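PDB 3E99: benzoate 1,2-dioxygenase beta subunit from Burkholderia mallei ATCC 23344, which probably forms the structural, non-catalytic part of a ring-hydroxylating dioxygenase that converts benzoate to a cis-dihydrodiol. Local coordinates for residues L14-K24 against D87-V97; D23-D31 against V73-S81. All coordinates share one frame; numbering follows the deposited sequence.

Contact 1 (L14-K24 against D87-V97); sequences LYRESRLLDDK and DTRTSHNIANV
Asp22 turns its carboxylate from the last turn of helix 7-22 onto Thr90 and His92 of strand 89-103 and uses both oxygens there. Asp22 OD2 takes the backbone N-H of His92 on its syn side in an almost straight bond (N to OD2 2.9 Å, 179° at the hydrogen). Asp22 OD1 accepts twice, from His92 ND1 at 2.6 Å on the syn side and from the hydroxyl OG1 of Thr90 at 2.8 Å on the anti side, both donors standing well out of the carboxylate plane. The imidazole meets OD1 edge-on, near its own plane, while ring and carboxylate planes stand 48° apart; with three bonds, the carboxylate can hardly rotate. His92 NE2 bonds the C-terminal carboxylate of Ile164. Helix and strand run antiparallel, as in the NTF2-like cone, where a long N-terminal helix lies against a curved sheet. Toward the Leu14 end of the helix the contact turns apolar. Ser18 CB packs on His92 CB at 3.6 Å, and Leu14 CD1 reaches Val97 CG2 tip to tip (4.1 Å) while crossing Ile94 at about a right angle. The CE1 edge of Tyr15 lies beside Ile94 CB, its OH joined through a water to Ile94 O. At the other end Lys24, bent at its last torsion (chi4 -81°), donates from NZ to Thr88 O at 2.9 Å, and a water links NZ to Leu21 O and Thr90 OG1.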
loop_
_atom_site.group_PDB
_atom_site.type_symbol
_atom_site.label_atom_id
_atom_site.label_comp_id
_atom_site.label_asym_id
_atom_site.label_seq_id
_atom_site.Cartn_x
_atom_site.Cartn_y
_atom_site.Cartn_z
ATOM N N LEU A 14 1.681 13.290 -4.470
ATOM C CA LEU A 14 1.344 12.701 -3.186
ATOM C C LEU A 14 2.553 11.954 -2.570
ATOM O O LEU A 14 2.762 12.003 -1.355
ATOM C CB LEU A 14 0.123 11.759 -3.274
ATOM C CG LEU A 14 -1.260 12.299 -3.687
ATOM C CD1 LEU A 14 -2.323 11.181 -3.793
ATOM C CD2 LEU A 14 -1.678 13.410 -2.682
ATOM N N TYR A 15 3.320 11.244 -3.403
ATOM C CA TYR A 15 4.451 10.505 -2.903
ATOM C C TYR A 15 5.513 11.489 -2.418
ATOM O O TYR A 15 6.111 11.273 -1.397
ATOM C CB TYR A 15 5.033 9.551 -3.949
ATOM C CG TYR A 15 4.027 8.518 -4.490
ATOM C CD1 TYR A 15 2.820 8.243 -3.830
ATOM C CD2 TYR A 15 4.272 7.870 -5.669
ATOM C CE1 TYR A 15 1.923 7.306 -4.306
ATOM C CE2 TYR A 15 3.377 6.942 -6.186
ATOM C CZ TYR A 15 2.198 6.668 -5.502
ATOM O OH TYR A 15 1.341 5.753 -6.055
ATOM N N ARG A 16 5.753 12.563 -3.176
ATOM C CA ARG A 16 6.743 13.554 -2.786
ATOM C C ARG A 16 6.342 14.246 -1.487
ATOM O O ARG A 16 7.146 14.354 -0.568
ATOM C CB ARG A 16 6.919 14.613 -3.888
ATOM C CG ARG A 16 7.847 15.725 -3.465
ATOM C CD ARG A 16 8.462 16.512 -4.618
ATOM N NE ARG A 16 9.488 17.373 -4.032
ATOM C CZ ARG A 16 9.305 18.621 -3.631
ATOM N NH1 ARG A 16 8.144 19.247 -3.816
ATOM N NH2 ARG A 16 10.311 19.257 -3.071
ATOM N N GLU A 17 5.097 14.732 -1.429
ATOM C CA GLU A 17 4.619 15.430 -0.238
ATOM C C GLU A 17 4.815 14.607 1.028
ATOM O O GLU A 17 5.383 15.079 2.013
ATOM C CB GLU A 17 3.184 15.894 -0.418
ATOM C CG GLU A 17 2.627 16.722 0.740
ATOM C CD GLU A 17 1.612 15.989 1.583
ATOM O OE1 GLU A 17 0.834 15.163 1.045
ATOM O OE2 GLU A 17 1.601 16.206 2.814
ATOM N N SER A 18 4.401 13.355 0.980
ATOM C CA SER A 18 4.545 12.453 2.126
ATOM C C SER A 18 6.013 12.090 2.406
ATOM O O SER A 18 6.399 11.963 3.575
ATOM C CB SER A 18 3.630 11.210 1.972
ATOM O OG SER A 18 3.911 10.526 0.788
ATOM N N ARG A 19 6.841 11.962 1.365
ATOM C CA ARG A 19 8.275 11.766 1.540
ATOM C C ARG A 19 8.924 12.915 2.310
ATOM O O ARG A 19 9.825 12.700 3.151
ATOM C CB ARG A 19 9.008 11.584 0.192
ATOM C CG ARG A 19 10.530 11.544 0.316
ATOM C CD ARG A 19 11.174 11.047 -0.934
ATOM N NE ARG A 19 10.666 11.687 -2.126
ATOM C CZ ARG A 19 10.992 12.902 -2.547
ATOM N NH1 ARG A 19 11.831 13.654 -1.872
ATOM N NH2 ARG A 19 10.508 13.352 -3.687
ATOM N N LEU A 20 8.493 14.145 2.035
ATOM C CA LEU A 20 9.102 15.283 2.720
ATOM C C LEU A 20 8.857 15.221 4.250
ATOM O O LEU A 20 9.727 15.620 5.032
ATOM C CB LEU A 20 8.650 16.608 2.092
ATOM C CG LEU A 20 9.110 16.740 0.631
ATOM C CD1 LEU A 20 8.501 17.979 -0.007
ATOM C CD2 LEU A 20 10.634 16.717 0.465
ATOM N N LEU A 21 7.730 14.664 4.675
ATOM C CA LEU A 21 7.466 14.419 6.094
ATOM C C LEU A 21 8.318 13.288 6.624
ATOM O O LEU A 21 8.898 13.376 7.699
ATOM C CB LEU A 21 5.980 14.062 6.348
ATOM C CG LEU A 21 4.954 15.143 6.158
ATOM C CD1 LEU A 21 3.532 14.551 6.144
ATOM C CD2 LEU A 21 5.145 16.190 7.262
ATOM N N ASP A 22 8.383 12.197 5.875
ATOM C CA ASP A 22 9.127 11.037 6.352
ATOM C C ASP A 22 10.612 11.368 6.472
ATOM O O ASP A 22 11.284 10.839 7.350
ATOM C CB ASP A 22 8.964 9.833 5.445
ATOM C CG ASP A 22 7.554 9.246 5.481
ATOM O OD1 ASP A 22 6.860 9.376 6.499
ATOM O OD2 ASP A 22 7.178 8.586 4.493
ATOM N N ASP A 23 11.086 12.246 5.618
ATOM C CA ASP A 23 12.503 12.643 5.611
ATOM C C ASP A 23 12.791 13.934 6.396
ATOM O O ASP A 23 13.918 14.413 6.393
ATOM C CB ASP A 23 13.005 12.764 4.197
ATOM C CG ASP A 23 13.221 11.394 3.521
ATOM O OD1 ASP A 23 13.222 10.350 4.217
ATOM O OD2 ASP A 23 13.328 11.390 2.272
ATOM N N LYS A 24 11.771 14.466 7.079
ATOM C CA LYS A 24 11.872 15.591 7.986
ATOM C C LYS A 24 12.371 16.860 7.327
ATOM O O LYS A 24 13.037 17.688 7.969
ATOM C CB LYS A 24 12.685 15.167 9.208
ATOM C CG LYS A 24 12.147 13.791 9.701
ATOM C CD LYS A 24 12.496 13.399 11.072
ATOM C CE LYS A 24 11.872 12.021 11.436
ATOM N NZ LYS A 24 10.422 12.098 11.850
ATOM N N ASP A 87 15.281 8.543 17.272
ATOM C CA ASP A 87 14.315 9.420 16.649
ATOM C C ASP A 87 13.099 8.594 16.294
ATOM O O ASP A 87 13.145 7.358 16.384
ATOM C CB ASP A 87 14.917 10.035 15.386
ATOM C CG ASP A 87 14.119 11.235 14.875
ATOM O OD1 ASP A 87 13.225 11.728 15.595
ATOM O OD2 ASP A 87 14.393 11.669 13.739
ATOM N N THR A 88 12.023 9.275 15.895
ATOM C CA THR A 88 10.824 8.639 15.333
ATOM C C THR A 88 10.946 8.528 13.819
ATOM O O THR A 88 11.074 9.550 13.134
ATOM C CB THR A 88 9.579 9.470 15.646
ATOM O OG1 THR A 88 9.450 9.617 17.070
ATOM C CG2 THR A 88 8.335 8.788 15.137
ATOM N N ARG A 89 10.968 7.300 13.302
ATOM C CA ARG A 89 11.036 7.084 11.856
ATOM C C ARG A 89 9.641 6.788 11.362
ATOM O O ARG A 89 8.961 5.961 11.936
ATOM C CB ARG A 89 11.961 5.930 11.531
ATOM C CG ARG A 89 13.381 6.135 12.101
ATOM C CD ARG A 89 14.170 4.896 12.006
ATOM N NE ARG A 89 15.376 4.989 12.816
ATOM C CZ ARG A 89 16.017 3.957 13.350
ATOM N NH1 ARG A 89 15.568 2.727 13.181
ATOM N NH2 ARG A 89 17.126 4.162 14.064
ATOM N N THR A 90 9.209 7.479 10.315
ATOM C CA THR A 90 7.833 7.319 9.830
ATOM C C THR A 90 7.919 6.852 8.378
ATOM O O THR A 90 8.919 7.113 7.683
ATOM C CB THR A 90 6.986 8.614 9.916
ATOM O OG1 THR A 90 7.599 9.662 9.163
ATOM C CG2 THR A 90 6.792 9.093 11.380
ATOM N N SER A 91 6.868 6.195 7.932
ATOM C CA SER A 91 6.784 5.708 6.556
ATOM C C SER A 91 5.332 5.788 6.116
ATOM O O SER A 91 4.481 5.052 6.603
ATOM C CB SER A 91 7.274 4.282 6.425
ATOM O OG SER A 91 7.397 3.910 5.050
ATOM N N HIS A 92 5.052 6.746 5.230
ATOM C CA HIS A 92 3.737 6.910 4.625
ATOM C C HIS A 92 3.535 5.910 3.489
ATOM O O HIS A 92 4.478 5.598 2.743
ATOM C CB HIS A 92 3.571 8.328 4.056
ATOM C CG HIS A 92 3.378 9.373 5.100
ATOM N ND1 HIS A 92 4.334 9.659 6.052
ATOM C CD2 HIS A 92 2.330 10.198 5.351
ATOM C CE1 HIS A 92 3.864 10.590 6.858
ATOM N NE2 HIS A 92 2.663 10.947 6.443
ATOM N N ASN A 93 2.280 5.446 3.358
ATOM C CA ASN A 93 1.881 4.464 2.353
ATOM C C ASN A 93 0.539 4.884 1.815
ATOM O O ASN A 93 -0.479 4.785 2.511
ATOM C CB ASN A 93 1.789 3.056 2.938
ATOM C CG ASN A 93 3.122 2.571 3.548
ATOM O OD1 ASN A 93 4.005 1.999 2.860
ATOM N ND2 ASN A 93 3.242 2.740 4.868
ATOM N N ILE A 94 0.549 5.425 0.604
ATOM C CA ILE A 94 -0.635 6.054 -0.003
ATOM C C ILE A 94 -1.197 5.025 -0.960
ATOM O O ILE A 94 -0.466 4.563 -1.858
ATOM C CB ILE A 94 -0.243 7.333 -0.782
ATOM C CG1 ILE A 94 0.466 8.403 0.106
ATOM C CG2 ILE A 94 -1.474 7.939 -1.574
ATOM C CD1 ILE A 94 -0.301 8.802 1.265
ATOM N N ALA A 95 -2.487 4.708 -0.806
ATOM C CA ALA A 95 -3.138 3.591 -1.517
ATOM C C ALA A 95 -4.501 4.020 -2.062
ATOM O O ALA A 95 -5.157 4.935 -1.562
ATOM C CB ALA A 95 -3.344 2.398 -0.547
ATOM N N ASN A 96 -4.931 3.327 -3.087
ATOM C CA ASN A 96 -6.312 3.380 -3.551
ATOM C C ASN A 96 -6.703 4.800 -3.946
ATOM O O ASN A 96 -7.776 5.311 -3.605
ATOM C CB ASN A 96 -7.279 2.813 -2.486
ATOM C CG ASN A 96 -7.130 1.305 -2.237
ATOM O OD1 ASN A 96 -6.045 0.732 -2.271
ATOM N ND2 ASN A 96 -8.254 0.667 -1.909
ATOM N N VAL A 97 -5.815 5.427 -4.684
ATOM C CA VAL A 97 -6.017 6.815 -5.096
ATOM C C VAL A 97 -7.072 6.894 -6.219
ATOM O O VAL A 97 -6.938 6.252 -7.232
ATOM C CB VAL A 97 -4.739 7.485 -5.577
ATOM C CG1 VAL A 97 -5.059 8.974 -5.924
ATOM C CG2 VAL A 97 -3.604 7.383 -4.500
HETATM O O HOH W 1 -0.895 5.072 -4.735
HETATM O O HOH W 2 8.538 12.056 9.952
HETATM O O HOH W 3 11.497 8.712 8.876
#

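Contact 2 (D23-D31 against V73-S81); sequences DKAWDAWLD and VFRIKTERS
Trp26 enters a hole on helix 66-82 formed by Val73, Ile76, Lys77 and Arg80, a knob-into-hole fit between short helix 26-30 and the longer helix 66-82, antiparallel here at 169°. Helix 26-30 packs between this helix and helix 7-22, whose Leu21 also touches Trp26. The CB of Trp26 already meets the partner, lying 3.5 Å from Val73 CG1. A chi1 of -50° sets CG anti to the carbonyl carbon and turns the indole into the hole. Trp26 CD1 then passes Lys77 CG at 3.8 Å, the two side chains sliding past each other in opposite directions. Next comes NE1, which donates to a water in the plane of the ring; the same water accepts from Arg80 NE, so one molecule serves both N-H groups. On the benzo half, Ile76 CG2 sits over one face in a CH-pi contact, 4.1 Å from the centroid of the Trp26 six-membered ring, whereas Lys24 O lies over the other face, on the five-membered ring side. Farther out, Trp26 CZ2 lies 3.9 Å from Arg80 CD.

Around this knob, Val73 fills in between helices: its CG2 meets Trp29 CZ3, and its CG1 and CG2 both touch Leu30 CD1 tip to tip. Arg80, bent at chi3, lays a guanidinium face against Lys24, with Arg80 NH2 3.2 Å from Lys24 CD. The extended Lys77 crosses Asp27 at about a right angle, and Lys77 NZ meets Asp27 OD1 at 2.8 Å on the syn side, a salt bridge.

The chemistry is thus graded: apolar packing around Val73 gives way to Lys77 and Arg80, whose methylenes lie against the indole while their charged ends reach carboxylates. Asp87 pairs with Arg80 NH1 and Thr88 O takes Lys24 NZ, which probably tempers the closeness of these two positive charges.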
loop_
_atom_site.group_PDB
_atom_site.type_symbol
_atom_site.label_atom_id
_atom_site.label_comp_id
_atom_site.label_asym_id
_atom_site.label_seq_id
_atom_site.Cartn_x
_atom_site.Cartn_y
_atom_site.Cartn_z
ATOM N N ASP A 23 11.086 12.246 5.618
ATOM C CA ASP A 23 12.503 12.643 5.611
ATOM C C ASP A 23 12.791 13.934 6.396
ATOM O O ASP A 23 13.918 14.413 6.393
ATOM C CB ASP A 23 13.005 12.764 4.197
ATOM C CG ASP A 23 13.221 11.394 3.521
ATOM O OD1 ASP A 23 13.222 10.350 4.217
ATOM O OD2 ASP A 23 13.328 11.390 2.272
ATOM N N LYS A 24 11.771 14.466 7.079
ATOM C CA LYS A 24 11.872 15.591 7.986
ATOM C C LYS A 24 12.371 16.860 7.327
ATOM O O LYS A 24 13.037 17.688 7.969
ATOM C CB LYS A 24 12.685 15.167 9.208
ATOM C CG LYS A 24 12.147 13.791 9.701
ATOM C CD LYS A 24 12.496 13.399 11.072
ATOM C CE LYS A 24 11.872 12.021 11.436
ATOM N NZ LYS A 24 10.422 12.098 11.850
ATOM N N ALA A 25 11.994 17.012 6.060
ATOM C CA ALA A 25 12.306 18.177 5.229
ATOM C C ALA A 25 11.153 19.180 5.367
ATOM O O ALA A 25 10.352 19.356 4.452
ATOM C CB ALA A 25 12.435 17.746 3.766
ATOM N N TRP A 26 11.093 19.858 6.506
ATOM C CA TRP A 26 9.853 20.545 6.924
ATOM C C TRP A 26 9.548 21.748 6.054
ATOM O O TRP A 26 8.411 21.967 5.707
ATOM C CB TRP A 26 9.930 20.986 8.401
ATOM C CG TRP A 26 10.347 19.974 9.328
ATOM C CD1 TRP A 26 11.474 19.987 10.106
ATOM C CD2 TRP A 26 9.666 18.758 9.632
ATOM N NE1 TRP A 26 11.539 18.858 10.862
ATOM C CE2 TRP A 26 10.434 18.085 10.601
ATOM C CE3 TRP A 26 8.472 18.175 9.192
ATOM C CZ2 TRP A 26 10.065 16.852 11.117
ATOM C CZ3 TRP A 26 8.105 16.936 9.698
ATOM C CH2 TRP A 26 8.915 16.282 10.650
ATOM N N ASP A 27 10.581 22.535 5.680
ATOM C CA ASP A 27 10.372 23.692 4.806
ATOM C C ASP A 27 9.934 23.305 3.402
ATOM O O ASP A 27 9.046 23.919 2.840
ATOM C CB ASP A 27 11.627 24.577 4.740
ATOM C CG ASP A 27 11.997 25.155 6.077
ATOM O OD1 ASP A 27 11.148 25.138 6.996
ATOM O OD2 ASP A 27 13.136 25.640 6.200
ATOM N N ALA A 28 10.566 22.302 2.825
ATOM C CA ALA A 28 10.145 21.772 1.509
ATOM C C ALA A 28 8.696 21.239 1.543
ATOM O O ALA A 28 7.900 21.447 0.601
ATOM C CB ALA A 28 11.125 20.679 1.049
ATOM N N TRP A 29 8.365 20.556 2.624
ATOM C CA TRP A 29 7.016 20.069 2.870
ATOM C C TRP A 29 5.986 21.212 2.882
ATOM O O TRP A 29 4.949 21.109 2.255
ATOM C CB TRP A 29 6.931 19.278 4.167
ATOM C CG TRP A 29 5.512 18.784 4.442
ATOM C CD1 TRP A 29 4.834 17.770 3.811
ATOM C CD2 TRP A 29 4.601 19.352 5.387
ATOM N NE1 TRP A 29 3.569 17.651 4.330
ATOM C CE2 TRP A 29 3.393 18.624 5.291
ATOM C CE3 TRP A 29 4.702 20.387 6.326
ATOM C CZ2 TRP A 29 2.294 18.886 6.104
ATOM C CZ3 TRP A 29 3.584 20.696 7.126
ATOM C CH2 TRP A 29 2.371 19.934 6.986
ATOM N N LEU A 30 6.260 22.269 3.639
ATOM C CA LEU A 30 5.366 23.409 3.697
ATOM C C LEU A 30 5.159 23.974 2.333
ATOM O O LEU A 30 4.082 24.470 2.055
ATOM C CB LEU A 30 5.894 24.512 4.642
ATOM C CG LEU A 30 5.741 24.193 6.127
ATOM C CD1 LEU A 30 6.705 25.030 7.016
ATOM C CD2 LEU A 30 4.281 24.271 6.592
ATOM N N ASP A 31 6.187 23.937 1.484
ATOM C CA ASP A 31 6.043 24.478 0.127
ATOM C C ASP A 31 5.168 23.651 -0.797
ATOM O O ASP A 31 4.900 24.087 -1.903
ATOM C CB ASP A 31 7.400 24.692 -0.539
ATOM C CG ASP A 31 8.051 25.994 -0.124
ATOM O OD1 ASP A 31 7.333 26.938 0.304
ATOM O OD2 ASP A 31 9.292 26.051 -0.235
ATOM N N VAL A 73 5.012 23.475 12.407
ATOM C CA VAL A 73 6.363 23.045 11.985
ATOM C C VAL A 73 7.423 23.703 12.869
ATOM O O VAL A 73 8.404 23.061 13.222
ATOM C CB VAL A 73 6.602 23.343 10.470
ATOM C CG1 VAL A 73 8.086 23.426 10.137
ATOM C CG2 VAL A 73 5.862 22.345 9.583
ATOM N N PHE A 74 7.237 24.971 13.243
ATOM C CA PHE A 74 8.155 25.635 14.147
ATOM C C PHE A 74 8.215 24.860 15.462
ATOM O O PHE A 74 9.295 24.645 15.975
ATOM C CB PHE A 74 7.783 27.110 14.458
ATOM C CG PHE A 74 8.943 27.888 15.074
ATOM C CD1 PHE A 74 9.167 27.893 16.449
ATOM C CD2 PHE A 74 9.832 28.557 14.252
ATOM C CE1 PHE A 74 10.226 28.550 16.972
ATOM C CE2 PHE A 74 10.891 29.237 14.761
ATOM C CZ PHE A 74 11.097 29.247 16.120
ATOM N N ARG A 75 7.047 24.463 16.011
ATOM C CA ARG A 75 7.015 23.684 17.273
ATOM C C ARG A 75 7.760 22.342 17.133
ATOM O O ARG A 75 8.506 21.939 18.023
ATOM C CB ARG A 75 5.571 23.436 17.788
ATOM C CG ARG A 75 5.549 22.622 19.117
ATOM C CD ARG A 75 4.139 22.180 19.619
ATOM N NE ARG A 75 3.283 21.522 18.611
ATOM C CZ ARG A 75 3.478 20.316 18.039
ATOM N NH1 ARG A 75 4.536 19.556 18.306
ATOM N NH2 ARG A 75 2.591 19.870 17.152
ATOM N N ILE A 76 7.542 21.665 16.024
ATOM C CA ILE A 76 8.218 20.402 15.768
ATOM C C ILE A 76 9.736 20.601 15.717
ATOM O O ILE A 76 10.504 19.837 16.303
ATOM C CB ILE A 76 7.665 19.725 14.505
ATOM C CG1 ILE A 76 6.260 19.128 14.808
ATOM C CG2 ILE A 76 8.643 18.642 13.999
ATOM C CD1 ILE A 76 5.362 19.012 13.612
ATOM N N LYS A 77 10.178 21.618 14.985
ATOM C CA LYS A 77 11.607 21.896 14.916
ATOM C C LYS A 77 12.162 22.160 16.311
ATOM O O LYS A 77 13.252 21.648 16.672
ATOM C CB LYS A 77 11.886 23.088 13.980
ATOM C CG LYS A 77 11.586 22.869 12.545
ATOM C CD LYS A 77 12.068 24.079 11.736
ATOM C CE LYS A 77 11.861 23.921 10.250
ATOM N NZ LYS A 77 12.145 25.227 9.580
ATOM N N THR A 78 11.414 22.918 17.133
ATOM C CA THR A 78 11.894 23.260 18.477
ATOM C C THR A 78 12.036 22.012 19.342
ATOM O O THR A 78 13.053 21.814 19.981
ATOM C CB THR A 78 10.990 24.290 19.189
ATOM O OG1 THR A 78 10.904 25.453 18.380
ATOM C CG2 THR A 78 11.578 24.684 20.529
ATOM N N GLU A 79 11.029 21.151 19.316
ATOM C CA GLU A 79 11.090 19.873 20.032
ATOM C C GLU A 79 12.293 19.035 19.593
ATOM O O GLU A 79 12.999 18.476 20.413
ATOM C CB GLU A 79 9.778 19.078 19.817
ATOM C CG GLU A 79 8.593 19.723 20.549
ATOM C CD GLU A 79 7.248 19.065 20.279
ATOM O OE1 GLU A 79 7.086 18.337 19.252
ATOM O OE2 GLU A 79 6.338 19.324 21.109
ATOM N N ARG A 80 12.534 18.956 18.293
ATOM C CA ARG A 80 13.602 18.129 17.765
ATOM C C ARG A 80 14.994 18.669 18.016
ATOM O O ARG A 80 15.963 17.917 18.043
ATOM C CB ARG A 80 13.379 17.898 16.267
ATOM C CG ARG A 80 12.167 17.013 15.989
ATOM C CD ARG A 80 11.886 16.877 14.512
ATOM N NE ARG A 80 13.054 16.337 13.836
ATOM C CZ ARG A 80 13.377 15.048 13.806
ATOM N NH1 ARG A 80 12.597 14.153 14.401
ATOM N NH2 ARG A 80 14.485 14.664 13.172
ATOM N N SER A 81 15.109 19.973 18.230
ATOM C CA SER A 81 16.416 20.589 18.286
ATOM C C SER A 81 17.179 20.192 19.559
ATOM O O SER A 81 18.392 20.254 19.581
ATOM C CB SER A 81 16.278 22.099 18.163
ATOM O OG SER A 81 15.707 22.617 19.328
HETATM O O HOH W 4 13.862 18.714 12.477
#

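How the contacts relate
The two contacts, with centres about 14 Å apart, share the turn at Asp23 and Lys24 and illustrate how one helix break can serve two interfaces. Lys24, at positive phi, is the C-prime residue of a Schellman motif that ends helix 7-22; Ala25 N lies 2.9 Å from Leu20 O, a probable hydrogen bond. Contact 1 sets the first helix on strand 89-103, contact 2 the second on helix 66-82. A salt bridge, Asp87 OD1 to Arg80 NH1 at 2.8 Å, joins them. Contact 1 also borders the second subunit, where Asn96 of that subunit bonds Ile94. No active site is identified here; an acetate, probably from the crystallisation liquor, lies about 3 Å from the Lys77 side chain in contact 2.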